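Local coordinates for protein histidine acid phosphatase (PDB 4ARU) that belongs to branch 2 of the histidine phosphatase superfamily and is a bacterial histidine acid phosphatase, also called a phytase, at residues R289-I294 and K299-A304. Numbering follows the deposited sequence.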
loop_
_atom_site.group_PDB
_atom_site.type_symbol
_atom_site.label_atom_id
_atom_site.label_comp_id
_atom_site.label_asym_id
_atom_site.label_seq_id
_atom_site.Cartn_x
_atom_site.Cartn_y
_atom_site.Cartn_z
ATOM N N ARG A 289 -13.700 16.738 0.410
ATOM C CA ARG A 289 -12.858 17.894 0.687
ATOM C C ARG A 289 -11.951 18.129 -0.502
ATOM O O ARG A 289 -11.210 17.240 -0.909
ATOM C CB ARG A 289 -12.004 17.697 1.930
ATOM C CG ARG A 289 -11.126 18.925 2.245
ATOM C CD ARG A 289 -10.423 18.763 3.581
ATOM N NE ARG A 289 -11.348 18.821 4.717
ATOM C CZ ARG A 289 -10.961 18.695 5.991
ATOM N NH1 ARG A 289 -9.678 18.434 6.284
ATOM N NH2 ARG A 289 -11.850 18.765 6.958
ATOM N N PRO A 290 -12.002 19.348 -1.067
ATOM C CA PRO A 290 -11.182 19.507 -2.277
ATOM C C PRO A 290 -9.700 19.550 -1.977
ATOM O O PRO A 290 -9.292 20.078 -0.934
ATOM C CB PRO A 290 -11.638 20.868 -2.851
ATOM C CG PRO A 290 -12.476 21.498 -1.803
ATOM C CD PRO A 290 -12.942 20.457 -0.833
ATOM N N LEU A 291 -8.913 19.030 -2.912
ATOM C CA LEU A 291 -7.437 19.096 -2.822
ATOM C C LEU A 291 -7.067 20.493 -3.260
ATOM O O LEU A 291 -7.569 20.983 -4.274
ATOM C CB LEU A 291 -6.807 18.042 -3.713
ATOM C CG LEU A 291 -7.107 16.610 -3.272
ATOM C CD1 LEU A 291 -6.506 15.621 -4.255
ATOM C CD2 LEU A 291 -6.532 16.297 -1.900
ATOM N N PRO A 292 -6.245 21.175 -2.463
ATOM C CA PRO A 292 -5.993 22.580 -2.788
ATOM C C PRO A 292 -5.289 22.778 -4.114
ATOM O O PRO A 292 -4.351 22.059 -4.414
ATOM C CB PRO A 292 -5.128 23.070 -1.631
ATOM C CG PRO A 292 -4.579 21.877 -1.020
ATOM C CD PRO A 292 -5.490 20.712 -1.296
ATOM N N ASP A 293 -5.797 23.722 -4.904
ATOM C CA ASP A 293 -5.116 24.093 -6.140
ATOM C C ASP A 293 -5.193 23.031 -7.254
ATOM O O ASP A 293 -4.379 23.081 -8.169
ATOM C CB ASP A 293 -3.628 24.386 -5.787
ATOM C CG ASP A 293 -2.811 24.895 -6.951
ATOM O OD1 ASP A 293 -3.318 25.746 -7.692
ATOM O OD2 ASP A 293 -1.638 24.453 -7.090
ATOM N N ILE A 294 -6.068 22.025 -7.156
ATOM C CA ILE A 294 -6.155 21.023 -8.221
ATOM C C ILE A 294 -6.998 21.597 -9.335
ATOM O O ILE A 294 -7.933 22.348 -9.066
ATOM C CB ILE A 294 -6.711 19.660 -7.722
ATOM C CG1 ILE A 294 -6.446 18.566 -8.773
ATOM C CG2 ILE A 294 -8.188 19.772 -7.336
ATOM C CD1 ILE A 294 -6.590 17.189 -8.188
ATOM N N LYS A 299 -5.820 15.296 -15.164
ATOM C CA LYS A 299 -5.859 13.987 -15.813
ATOM C C LYS A 299 -5.228 12.868 -14.960
ATOM O O LYS A 299 -5.621 11.694 -15.083
ATOM C CB LYS A 299 -5.131 14.045 -17.154
ATOM C CG LYS A 299 -5.643 15.082 -18.142
ATOM C CD LYS A 299 -7.117 14.904 -18.374
ATOM C CE LYS A 299 -7.663 15.903 -19.414
ATOM N NZ LYS A 299 -7.340 15.467 -20.796
ATOM N N ILE A 300 -4.234 13.209 -14.149
ATOM C CA ILE A 300 -3.531 12.251 -13.356
ATOM C C ILE A 300 -3.419 12.806 -11.938
ATOM O O ILE A 300 -2.834 13.881 -11.731
ATOM C CB ILE A 300 -2.123 11.953 -13.887
ATOM C CG1 ILE A 300 -2.178 11.396 -15.343
ATOM C CG2 ILE A 300 -1.378 10.983 -12.960
ATOM C CD1 ILE A 300 -0.850 11.502 -16.026
ATOM N N LEU A 301 -3.986 12.088 -10.997
ATOM C CA LEU A 301 -3.931 12.406 -9.566
ATOM C C LEU A 301 -3.138 11.274 -8.921
ATOM O O LEU A 301 -3.571 10.131 -8.935
ATOM C CB LEU A 301 -5.308 12.567 -8.952
ATOM C CG LEU A 301 -5.420 12.645 -7.429
ATOM C CD1 LEU A 301 -4.576 13.797 -6.915
ATOM C CD2 LEU A 301 -6.832 12.748 -6.940
ATOM N N PHE A 302 -1.951 11.576 -8.397
ATOM C CA PHE A 302 -1.084 10.614 -7.746
ATOM C C PHE A 302 -1.095 10.944 -6.243
ATOM O O PHE A 302 -0.727 12.081 -5.851
ATOM C CB PHE A 302 0.332 10.704 -8.324
ATOM C CG PHE A 302 1.304 9.717 -7.768
ATOM C CD1 PHE A 302 2.062 10.027 -6.656
ATOM C CD2 PHE A 302 1.504 8.472 -8.365
ATOM C CE1 PHE A 302 3.031 9.152 -6.183
ATOM C CE2 PHE A 302 2.462 7.582 -7.873
ATOM C CZ PHE A 302 3.209 7.933 -6.758
ATOM N N ILE A 303 -1.431 9.948 -5.431
ATOM C CA ILE A 303 -1.568 10.079 -4.020
ATOM C C ILE A 303 -0.518 9.188 -3.390
ATOM O O ILE A 303 -0.563 7.930 -3.546
ATOM C CB ILE A 303 -2.985 9.707 -3.542
ATOM C CG1 ILE A 303 -4.063 10.536 -4.243
ATOM C CG2 ILE A 303 -3.064 9.845 -2.021
ATOM C CD1 ILE A 303 -5.483 10.067 -3.955
ATOM N N ALA A 304 0.426 9.799 -2.671
ATOM C CA ALA A 304 1.573 9.073 -2.121
ATOM C C ALA A 304 1.314 8.796 -0.647
ATOM O O ALA A 304 1.408 9.668 0.197
ATOM C CB ALA A 304 2.875 9.882 -2.287
#
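Leu291 and Ile294, at the two ends of a type II beta turn, both close on Leu301 of strand 300-305, an inner strand of the mixed sheet in this histidine acid phosphatase fold. The strand lies between its parallel neighbours 9-18 and 85-89, and the turn belongs to the loop that leads into it from helix 264-282, so the chain folds back over one face of the sheet just before entering it. At the start of segment 289-294, Arg289 takes no part in the contact; its NH2 is hydrogen-bonded to Pro413 O, at the C-terminus. Leu291 follows, pointing at the strand: its CG stands beside the backbone N (chi1 -65°), and the side chain meets that of Leu301 tip to tip. CD1 does all the touching, set between the two methyls of the partner, 3.8 Å from Leu301 CD1 and 3.9 Å from Leu301 CD2. Pro292 and Asp293 form the corner of the turn, and Asp293 takes the positive phi (72°) of the third position in a type II turn. Pro292 O is hydrogen-bonded to the hydroxyl of Tyr86, on strand 85-89. The turn's own backbone bond, Ile294 N to Leu291 O, is weak at 3.4 Å. Tyr86 also touches Leu291, Ile294 and Leu301, while Ala281 of helix 264-282 packs on Leu301; together they make a small apolar cluster, partly buried, with no hydrogen bond between the two segments. Ile294 completes it. With CG1 opposite the backbone N (chi1 -166°), its side chain crosses that of Leu301 at about a right angle, and its terminal CD1 comes to 4.1 Å from Leu301 CD1, the methyl that Leu291 CD1 also touches.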